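Long-range contact in RNA polymerase sigma factor SIGMA-28 (FliA) (Aquifex aeolicus, PDB 1RP3), which probably directs RNA polymerase to flagellar promoters as a sigma factor and is held in an inactive conformation by the anti-sigma factor FlgM: residues Tyr21-Ile32 and Glu69-Ile80. Residues are numbered along the deposited sequence; the frame is centred on the assembly and turned at random.
Sequences YLPLVKAIATNI and EAYIKLRIKGAI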
loop_
_atom_site.group_PDB
_atom_site.type_symbol
_atom_site.label_atom_id
_atom_site.label_comp_id
_atom_site.label_asym_id
_atom_site.label_seq_id
_atom_site.Cartn_x
_atom_site.Cartn_y
_atom_site.Cartn_z
ATOM N N TYR A 21 9.171 14.566 7.624
ATOM C CA TYR A 21 8.439 13.541 6.897
ATOM C C TYR A 21 8.403 12.117 7.458
ATOM O O TYR A 21 7.788 11.230 6.864
ATOM C CB TYR A 21 8.867 13.558 5.435
ATOM C CG TYR A 21 8.419 14.815 4.734
ATOM C CD1 TYR A 21 7.076 15.002 4.412
ATOM C CD2 TYR A 21 9.324 15.836 4.426
ATOM C CE1 TYR A 21 6.638 16.177 3.806
ATOM C CE2 TYR A 21 8.902 17.014 3.817
ATOM C CZ TYR A 21 7.552 17.180 3.509
ATOM O OH TYR A 21 7.121 18.334 2.892
ATOM N N LEU A 22 9.056 11.882 8.592
ATOM C CA LEU A 22 9.005 10.558 9.212
ATOM C C LEU A 22 7.528 10.088 9.452
ATOM O O LEU A 22 7.215 8.908 9.312
ATOM C CB LEU A 22 9.798 10.543 10.525
ATOM C CG LEU A 22 11.264 10.080 10.598
ATOM C CD1 LEU A 22 11.612 9.122 9.480
ATOM C CD2 LEU A 22 12.175 11.258 10.556
ATOM N N PRO A 23 6.619 10.999 9.855
ATOM C CA PRO A 23 5.228 10.571 10.070
ATOM C C PRO A 23 4.614 10.062 8.774
ATOM O O PRO A 23 3.755 9.178 8.789
ATOM C CB PRO A 23 4.536 11.860 10.514
ATOM C CG PRO A 23 5.618 12.578 11.224
ATOM C CD PRO A 23 6.807 12.384 10.321
ATOM N N LEU A 24 5.062 10.633 7.656
ATOM C CA LEU A 24 4.589 10.227 6.344
ATOM C C LEU A 24 5.031 8.784 6.047
ATOM O O LEU A 24 4.240 7.983 5.548
ATOM C CB LEU A 24 5.079 11.198 5.267
ATOM C CG LEU A 24 4.589 10.902 3.851
ATOM C CD1 LEU A 24 3.061 10.781 3.814
ATOM C CD2 LEU A 24 5.067 11.994 2.914
ATOM N N VAL A 25 6.268 8.436 6.394
ATOM C CA VAL A 25 6.740 7.074 6.178
ATOM C C VAL A 25 5.905 6.074 6.997
ATOM O O VAL A 25 5.615 4.961 6.540
ATOM C CB VAL A 25 8.213 6.912 6.586
ATOM C CG1 VAL A 25 8.650 5.468 6.376
ATOM C CG2 VAL A 25 9.111 7.870 5.788
ATOM N N LYS A 26 5.515 6.481 8.203
ATOM C CA LYS A 26 4.731 5.637 9.096
ATOM C C LYS A 26 3.376 5.405 8.450
ATOM O O LYS A 26 2.937 4.266 8.296
ATOM C CB LYS A 26 4.536 6.348 10.441
ATOM C CG LYS A 26 4.327 5.470 11.668
ATOM C CD LYS A 26 3.372 4.334 11.446
ATOM C CE LYS A 26 2.653 3.938 12.727
ATOM N NZ LYS A 26 1.617 4.945 13.145
ATOM N N ALA A 27 2.732 6.495 8.043
ATOM C CA ALA A 27 1.417 6.434 7.428
ATOM C C ALA A 27 1.367 5.527 6.196
ATOM O O ALA A 27 0.467 4.697 6.053
ATOM C CB ALA A 27 0.971 7.813 7.086
ATOM N N ILE A 28 2.402 5.628 5.366
ATOM C CA ILE A 28 2.504 4.843 4.144
ATOM C C ILE A 28 2.740 3.368 4.451
ATOM O O ILE A 28 2.116 2.503 3.844
ATOM C CB ILE A 28 3.611 5.426 3.207
ATOM C CG1 ILE A 28 3.150 6.796 2.696
ATOM C CG2 ILE A 28 3.870 4.495 2.027
ATOM C CD1 ILE A 28 4.243 7.637 2.033
ATOM N N ALA A 29 3.604 3.083 5.418
ATOM C CA ALA A 29 3.906 1.707 5.791
ATOM C C ALA A 29 2.678 1.037 6.391
ATOM O O ALA A 29 2.353 -0.109 6.069
ATOM C CB ALA A 29 5.077 1.679 6.772
ATOM N N THR A 30 1.951 1.787 7.210
ATOM C CA THR A 30 0.745 1.272 7.845
ATOM C C THR A 30 -0.311 0.946 6.771
ATOM O O THR A 30 -0.955 -0.100 6.814
ATOM C CB THR A 30 0.167 2.318 8.859
ATOM O OG1 THR A 30 1.150 2.615 9.854
ATOM C CG2 THR A 30 -1.077 1.790 9.563
ATOM N N ASN A 31 -0.479 1.845 5.809
ATOM C CA ASN A 31 -1.461 1.653 4.753
ATOM C C ASN A 31 -1.139 0.462 3.861
ATOM O O ASN A 31 -2.040 -0.280 3.448
ATOM C CB ASN A 31 -1.620 2.920 3.927
ATOM C CG ASN A 31 -2.783 2.838 2.980
ATOM O OD1 ASN A 31 -2.602 2.903 1.768
ATOM N ND2 ASN A 31 -3.988 2.662 3.520
ATOM N N ILE A 32 0.148 0.266 3.591
ATOM C CA ILE A 32 0.584 -0.856 2.775
ATOM C C ILE A 32 0.429 -2.133 3.600
ATOM O O ILE A 32 0.026 -3.166 3.072
ATOM C CB ILE A 32 2.042 -0.659 2.282
ATOM C CG1 ILE A 32 2.089 0.478 1.266
ATOM C CG2 ILE A 32 2.592 -1.909 1.644
ATOM C CD1 ILE A 32 3.496 0.885 0.871
ATOM N N GLU A 69 6.613 17.370 -1.403
ATOM C CA GLU A 69 5.923 16.346 -0.649
ATOM C C GLU A 69 5.449 15.203 -1.538
ATOM O O GLU A 69 5.633 14.039 -1.195
ATOM C CB GLU A 69 4.750 16.952 0.112
ATOM C CG GLU A 69 4.096 15.986 1.092
ATOM C CD GLU A 69 2.867 16.569 1.768
ATOM O OE1 GLU A 69 2.847 17.801 2.010
ATOM O OE2 GLU A 69 1.926 15.784 2.057
ATOM N N ALA A 70 4.856 15.532 -2.681
ATOM C CA ALA A 70 4.369 14.516 -3.617
ATOM C C ALA A 70 5.540 13.672 -4.116
ATOM O O ALA A 70 5.430 12.451 -4.277
ATOM C CB ALA A 70 3.636 15.167 -4.773
ATOM N N TYR A 71 6.689 14.313 -4.277
ATOM C CA TYR A 71 7.865 13.589 -4.720
ATOM C C TYR A 71 8.366 12.675 -3.590
ATOM O O TYR A 71 8.700 11.509 -3.824
ATOM C CB TYR A 71 8.974 14.559 -5.152
ATOM C CG TYR A 71 10.218 13.847 -5.636
ATOM C CD1 TYR A 71 10.183 13.086 -6.805
ATOM C CD2 TYR A 71 11.416 13.901 -4.912
ATOM C CE1 TYR A 71 11.285 12.394 -7.249
ATOM C CE2 TYR A 71 12.541 13.208 -5.346
ATOM C CZ TYR A 71 12.463 12.451 -6.523
ATOM O OH TYR A 71 13.555 11.729 -6.973
ATOM N N ILE A 72 8.446 13.228 -2.378
ATOM C CA ILE A 72 8.895 12.489 -1.193
ATOM C C ILE A 72 8.022 11.242 -1.054
ATOM O O ILE A 72 8.520 10.129 -0.908
ATOM C CB ILE A 72 8.713 13.313 0.133
ATOM C CG1 ILE A 72 9.443 14.663 0.095
ATOM C CG2 ILE A 72 9.128 12.476 1.325
ATOM C CD1 ILE A 72 10.888 14.576 -0.137
ATOM N N LYS A 73 6.712 11.449 -1.127
ATOM C CA LYS A 73 5.757 10.359 -0.993
ATOM C C LYS A 73 5.988 9.281 -2.032
ATOM O O LYS A 73 5.957 8.090 -1.734
ATOM C CB LYS A 73 4.324 10.875 -1.103
ATOM C CG LYS A 73 3.299 9.833 -0.710
ATOM C CD LYS A 73 2.012 9.956 -1.507
ATOM C CE LYS A 73 1.287 11.264 -1.239
ATOM N NZ LYS A 73 0.098 11.398 -2.131
ATOM N N LEU A 74 6.288 9.711 -3.245
ATOM C CA LEU A 74 6.518 8.791 -4.336
ATOM C C LEU A 74 7.769 7.934 -4.119
ATOM O O LEU A 74 7.744 6.718 -4.357
ATOM C CB LEU A 74 6.613 9.583 -5.633
ATOM C CG LEU A 74 6.838 8.805 -6.921
ATOM C CD1 LEU A 74 5.675 7.835 -7.162
ATOM C CD2 LEU A 74 6.969 9.797 -8.056
ATOM N N ARG A 75 8.856 8.554 -3.663
ATOM C CA ARG A 75 10.095 7.814 -3.417
ATOM C C ARG A 75 9.976 6.832 -2.254
ATOM O O ARG A 75 10.561 5.750 -2.291
ATOM C CB ARG A 75 11.270 8.768 -3.190
ATOM C CG ARG A 75 11.589 9.680 -4.384
ATOM C CD ARG A 75 12.120 8.893 -5.567
ATOM N NE ARG A 75 13.228 8.006 -5.204
ATOM C CZ ARG A 75 14.511 8.374 -5.137
ATOM N NH1 ARG A 75 14.879 9.626 -5.409
ATOM N NH2 ARG A 75 15.435 7.489 -4.777
ATOM N N ILE A 76 9.206 7.202 -1.233
ATOM C CA ILE A 76 8.996 6.354 -0.063
ATOM C C ILE A 76 8.276 5.078 -0.497
ATOM O O ILE A 76 8.732 3.980 -0.188
ATOM C CB ILE A 76 8.166 7.090 1.032
ATOM C CG1 ILE A 76 8.986 8.225 1.638
ATOM C CG2 ILE A 76 7.688 6.116 2.112
ATOM C CD1 ILE A 76 8.154 9.169 2.494
ATOM N N LYS A 77 7.168 5.234 -1.224
ATOM C CA LYS A 77 6.395 4.086 -1.720
ATOM C C LYS A 77 7.284 3.228 -2.617
ATOM O O LYS A 77 7.328 2.006 -2.476
ATOM C CB LYS A 77 5.152 4.550 -2.495
ATOM C CG LYS A 77 4.124 5.272 -1.624
ATOM C CD LYS A 77 2.808 5.550 -2.338
ATOM C CE LYS A 77 1.778 6.149 -1.368
ATOM N NZ LYS A 77 0.392 6.234 -1.931
ATOM N N GLY A 78 8.084 3.905 -3.443
ATOM C CA GLY A 78 8.976 3.236 -4.364
ATOM C C GLY A 78 9.987 2.382 -3.650
ATOM O O GLY A 78 10.175 1.230 -4.023
ATOM N N ALA A 79 10.598 2.917 -2.596
ATOM C CA ALA A 79 11.600 2.158 -1.848
ATOM C C ALA A 79 10.982 0.968 -1.130
ATOM O O ALA A 79 11.610 -0.076 -1.003
ATOM C CB ALA A 79 12.333 3.057 -0.846
ATOM N N ILE A 80 9.747 1.122 -0.671
ATOM C CA ILE A 80 9.080 0.046 0.046
ATOM C C ILE A 80 8.689 -1.062 -0.930
ATOM O O ILE A 80 8.902 -2.238 -0.646
ATOM C CB ILE A 80 7.872 0.591 0.864
ATOM C CG1 ILE A 80 8.383 1.464 2.009
ATOM C CG2 ILE A 80 7.010 -0.524 1.407
ATOM C CD1 ILE A 80 7.283 2.143 2.814
#
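Ile28 of helix 7-33 and Ile76 of helix 66-85 meet at the middle of a buried, largely apolar seam, where the axes of segments 21-32 and 69-80 approach to 10.3 Å and cross at -47°. Ile76 can be followed outward. Its CB lies 4.1 Å from Ile28 CD1, and at that carbon the side chain forks. A chi1 of -69° sets CG1 anti to the carbonyl carbon and CG2 anti to the backbone N, which parts the two branches between Val25 and Ile28. CG2 turns to Ile28, packing against both CD1 and CG2 of that residue. CG1 heads instead for Val25 and carries Ile76 CD1 to within 3.7 Å of Val25 CG2; the same methyl also reaches Leu24 CG. Cutting this residue back to an alanine removes CG2 and the CG1-CD1 arm, and is likely to open a gap beside Val25 and Leu24 and let the Ile28 CD1 methyl shift. Ile28 is a knob in a hole formed by Lys73, Ile76, Lys77 and Ile80. Its CD1 presses on Lys73 CG at 3.6 Å, while CG2 meets Lys77 CG, the aliphatic stem of the lysine crossing it at about a right angle. Both segments lie in sigma-70 region 2, an all-helical part of the factor, where helix 42-58 adds Leu53 against both Tyr21 and Ile72. Beyond its stem, Lys77 extends to FlgM: NZ forms a salt bridge with OXT of Thr88 of the FlgM chain and a hydrogen bond with O of Phe86 of that chain. At one end of the seam the Tyr21 ring has Ile72 CG1 over one face. Glu69 CG approaches Tyr21 CE1 obliquely, at 3.7 Å. At the other end, Ile32 CD1 rests on Ile80 CG2, 3.8 Å away, with Tyr81 and Leu84 also touching Ile32.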